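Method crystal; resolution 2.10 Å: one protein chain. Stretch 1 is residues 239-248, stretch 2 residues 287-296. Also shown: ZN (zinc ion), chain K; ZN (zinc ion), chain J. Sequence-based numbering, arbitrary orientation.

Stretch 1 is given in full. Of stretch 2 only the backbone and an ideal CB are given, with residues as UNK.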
# COMPACT_ATOMS: atom_id res chain seq x y z
N GLY A 239 -19.61 14.41 -5.15
CA GLY A 239 -19.93 13.26 -5.98
C GLY A 239 -19.24 11.98 -5.54
O GLY A 239 -19.57 10.90 -6.02
N GLN A 240 -18.28 12.10 -4.63
CA GLN A 240 -17.52 10.94 -4.15
C GLN A 240 -18.10 10.44 -2.85
O GLN A 240 -18.60 11.22 -2.04
CB GLN A 240 -16.05 11.32 -3.95
CG GLN A 240 -15.40 11.96 -5.18
CD GLN A 240 -15.42 11.03 -6.38
OE1 GLN A 240 -14.94 9.90 -6.31
NE2 GLN A 240 -15.97 11.50 -7.48
N SER A 241 -17.99 9.13 -2.62
CA SER A 241 -18.49 8.51 -1.41
C SER A 241 -17.46 7.58 -0.83
O SER A 241 -16.78 6.86 -1.57
CB SER A 241 -19.76 7.71 -1.70
OG SER A 241 -20.77 8.56 -2.19
N LEU A 242 -17.37 7.59 0.49
CA LEU A 242 -16.50 6.70 1.22
C LEU A 242 -17.29 6.06 2.34
O LEU A 242 -17.96 6.74 3.12
CB LEU A 242 -15.30 7.46 1.81
CG LEU A 242 -14.41 6.66 2.79
CD1 LEU A 242 -13.80 5.44 2.13
CD2 LEU A 242 -13.31 7.56 3.31
N LEU A 243 -17.20 4.74 2.42
CA LEU A 243 -17.88 4.02 3.48
C LEU A 243 -16.82 3.49 4.44
O LEU A 243 -16.00 2.65 4.08
CB LEU A 243 -18.69 2.86 2.92
CG LEU A 243 -19.52 2.11 3.96
CD1 LEU A 243 -20.75 2.92 4.37
CD2 LEU A 243 -19.92 0.75 3.40
N VAL A 244 -16.83 4.02 5.66
CA VAL A 244 -15.93 3.56 6.70
C VAL A 244 -16.69 2.44 7.37
O VAL A 244 -17.62 2.70 8.15
CB VAL A 244 -15.58 4.65 7.70
CG1 VAL A 244 -14.55 4.12 8.71
CG2 VAL A 244 -15.07 5.86 6.96
N TRP A 245 -16.31 1.20 7.06
CA TRP A 245 -17.30 0.12 7.19
C TRP A 245 -17.17 -0.70 8.45
O TRP A 245 -18.06 -1.49 8.76
CB TRP A 245 -17.40 -0.75 5.91
CG TRP A 245 -16.33 -1.78 5.65
CD1 TRP A 245 -15.28 -2.13 6.45
CD2 TRP A 245 -16.22 -2.59 4.47
NE1 TRP A 245 -14.54 -3.13 5.85
CE2 TRP A 245 -15.10 -3.42 4.63
CE3 TRP A 245 -16.98 -2.69 3.30
CZ2 TRP A 245 -14.71 -4.34 3.66
CZ3 TRP A 245 -16.60 -3.61 2.34
CH2 TRP A 245 -15.47 -4.42 2.53
N GLY A 246 -16.09 -0.51 9.19
CA GLY A 246 -15.87 -1.25 10.41
C GLY A 246 -15.39 -2.66 10.11
O GLY A 246 -14.48 -2.87 9.32
N ASP A 247 -16.03 -3.63 10.76
CA ASP A 247 -15.63 -5.02 10.72
C ASP A 247 -16.52 -5.88 9.81
O ASP A 247 -16.81 -7.05 10.13
CB ASP A 247 -15.60 -5.57 12.15
CG ASP A 247 -14.38 -5.10 12.93
OD1 ASP A 247 -13.73 -4.14 12.49
OD2 ASP A 247 -14.09 -5.69 13.99
N ILE A 248 -16.93 -5.32 8.68
CA ILE A 248 -17.63 -6.08 7.62
C ILE A 248 -16.87 -7.35 7.26
O ILE A 248 -17.45 -8.39 6.98
CB ILE A 248 -17.76 -5.23 6.33
CG1 ILE A 248 -18.65 -4.02 6.60
CG2 ILE A 248 -18.29 -6.07 5.15
CD1 ILE A 248 -20.03 -4.37 7.22
N UNK A 287 -19.51 1.59 -6.78
CA UNK A 287 -18.08 1.93 -6.91
C UNK A 287 -17.59 2.91 -5.84
O UNK A 287 -16.81 3.82 -6.11
CB UNK A 287 -17.82 2.53 -8.29
N UNK A 288 -18.03 2.73 -4.61
CA UNK A 288 -17.67 3.70 -3.59
C UNK A 288 -16.32 3.34 -3.01
O UNK A 288 -15.86 2.21 -3.15
CB UNK A 288 -18.73 3.76 -2.49
N UNK A 289 -15.66 4.32 -2.40
CA UNK A 289 -14.43 4.04 -1.69
C UNK A 289 -14.81 3.35 -0.38
O UNK A 289 -15.85 3.64 0.22
CB UNK A 289 -13.62 5.31 -1.45
N UNK A 290 -13.95 2.46 0.08
CA UNK A 290 -14.15 1.75 1.33
C UNK A 290 -12.96 2.02 2.24
O UNK A 290 -11.82 2.09 1.77
CB UNK A 290 -14.33 0.25 1.09
N UNK A 291 -13.23 2.20 3.53
CA UNK A 291 -12.20 2.30 4.57
C UNK A 291 -12.48 1.21 5.61
O UNK A 291 -13.50 1.28 6.32
CB UNK A 291 -12.19 3.69 5.21
N UNK A 292 -11.60 0.21 5.68
CA UNK A 292 -11.88 -1.01 6.43
C UNK A 292 -10.92 -1.24 7.58
O UNK A 292 -9.70 -1.38 7.40
CB UNK A 292 -11.84 -2.22 5.49
N UNK A 293 -11.50 -1.36 8.77
CA UNK A 293 -10.73 -1.43 10.00
C UNK A 293 -9.69 -2.53 10.01
O UNK A 293 -8.65 -2.42 10.68
CB UNK A 293 -11.68 -1.62 11.19
N UNK A 294 -9.94 -3.62 9.28
CA UNK A 294 -9.02 -4.76 9.29
C UNK A 294 -8.49 -5.13 7.91
O UNK A 294 -7.96 -6.23 7.71
CB UNK A 294 -9.72 -5.98 9.90
N UNK A 295 -8.59 -4.20 6.98
CA UNK A 295 -7.98 -4.37 5.67
C UNK A 295 -6.53 -3.89 5.79
O UNK A 295 -6.22 -3.10 6.68
CB UNK A 295 -8.74 -3.61 4.59
N UNK A 296 -5.63 -4.39 4.92
CA UNK A 296 -4.22 -3.98 4.98
C UNK A 296 -4.11 -2.47 4.90
O UNK A 296 -4.74 -1.84 4.04
CB UNK A 296 -3.41 -4.63 3.85
ZN ZN K . -12.27 -5.08 14.93
ZN ZN J . -15.03 -6.20 15.97

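Position 287 has positive phi (49°), and nothing of stretch 1 lies within 5.5 Å of its ideal CB. Glycine, asparagine or a flexible polar residue would suit; it is Lys-287, whose extended chain leads away from stretch 1.

At 288 the CA-to-CB bond points toward stretch 1, with the ideal CB 3.8 Å from Ser-241 O and the Leu-243 side chain nearby. Aliphatic residues of several sizes would fit. Leu-288 places CD1 4.1 Å from Leu-243 CB.

From 289 the backbones pair as parallel strands. The nitrogen of 289 donates to Ser-241 O (2.9 Å), and its carbonyl O accepts from Leu-243 N (2.8 Å). The ideal CB, 3.6 Å from Leu-242 CD1, shares a face with that leucine, while Gln-240 OE1 lies farther out; a large side chain with an apolar base is plausible. The residue is Trp-289. Its CB packs 3.5 Å from Leu-242 CD1, and Gln-240 OE1 sits at the ring edge, 4.0 Å from Trp-289 NE1, too far for a hydrogen bond.

Position 290 turns to the face of Leu-243, its ideal CB 4.5 Å from Trp-245 CE3. The face of the Trp-245 indole on this side offers an apolar surface, so valine, isoleucine or leucine would serve. Val-290 lays CG1 over the ring, 3.6 Å from the centroid of the six-membered ring of Trp-245 and 12° off its normal, a CH-pi contact.

At 291 the ideal CB lies 3.9 Å from Leu-242 CD1 and 4.0 Å from Val-244 CG2, which favours a small apolar residue. Ala-291 fills this place with its methyl, while its N donates to Leu-243 O (2.9 Å) and its O accepts from Trp-245 N (2.9 Å).

Position 292 is the most restrictive: an ideal CB would clash with Trp-245 NE1 at 2.9 Å. Gly-292 avoids this, its CA 3.5 Å from Trp-245 NE1, and begins a type I turn closed by a hydrogen bond from the backbone N of 295 to Gly-292 O (3.1 Å).

The ideal CB of 293 is 3.5 Å from Asp-247 OD1 and 3.6 Å from Gly-246 O, so a small residue suits. Ala-293 also donates a weak bond from N to Gly-246 O (3.4 Å).

At 294 CB points sideways, but Asp-247 and a zinc lie within a side chain's reach; histidine, aspartate or glutamate could be ligands. His-294 NE2 and Asp-247 OD2 each bind this zinc at 2.1 Å; Asp-247 OD2 also binds the second, at 2.2 Å.

Position 295 points toward the Trp-245 indole, suiting a long apolar chain; Leu-295 CD1 reaches Trp-245 CZ2 at 4.0 Å. Position 296, out of reach, is little constrained; phi of -55° permits Pro-296.

Stretch 2, residues 287-296: KLWVAGAHLP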
# COMPACT_ATOMS: atom_id res chain seq x y z
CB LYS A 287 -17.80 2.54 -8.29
CG LYS A 287 -18.10 1.62 -9.47
CD LYS A 287 -17.78 2.33 -10.77
CE LYS A 287 -18.00 1.44 -11.98
NZ LYS A 287 -17.54 2.14 -13.21
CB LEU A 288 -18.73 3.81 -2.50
CG LEU A 288 -19.31 2.51 -1.94
CD1 LEU A 288 -18.31 1.82 -1.03
CD2 LEU A 288 -20.60 2.81 -1.21
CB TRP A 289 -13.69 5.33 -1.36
CG TRP A 289 -13.04 6.03 -2.51
CD1 TRP A 289 -13.54 7.08 -3.22
CD2 TRP A 289 -11.74 5.76 -3.05
NE1 TRP A 289 -12.64 7.47 -4.18
CE2 TRP A 289 -11.53 6.68 -4.10
CE3 TRP A 289 -10.74 4.83 -2.76
CZ2 TRP A 289 -10.35 6.69 -4.86
CZ3 TRP A 289 -9.58 4.84 -3.51
CH2 TRP A 289 -9.40 5.76 -4.55
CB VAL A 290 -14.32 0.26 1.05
CG1 VAL A 290 -14.19 -0.56 2.32
CG2 VAL A 290 -15.69 0.01 0.39
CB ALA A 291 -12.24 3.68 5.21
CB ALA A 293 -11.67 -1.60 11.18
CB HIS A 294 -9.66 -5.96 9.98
CG HIS A 294 -10.04 -5.68 11.40
ND1 HIS A 294 -9.11 -5.26 12.33
CD2 HIS A 294 -11.23 -5.70 12.03
CE1 HIS A 294 -9.72 -5.04 13.48
NE2 HIS A 294 -11.01 -5.30 13.33
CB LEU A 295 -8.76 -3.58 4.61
CG LEU A 295 -10.23 -3.99 4.48
CD1 LEU A 295 -10.94 -3.11 3.46
CD2 LEU A 295 -10.38 -5.46 4.12
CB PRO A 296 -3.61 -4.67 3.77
CG PRO A 296 -4.50 -5.85 3.52
CD PRO A 296 -5.87 -5.33 3.82
O HOH W 1 -12.74 -4.43 8.02
O HOH W 2 -13.68 0.77 9.22
O HOH W 3 -12.93 -6.06 16.33
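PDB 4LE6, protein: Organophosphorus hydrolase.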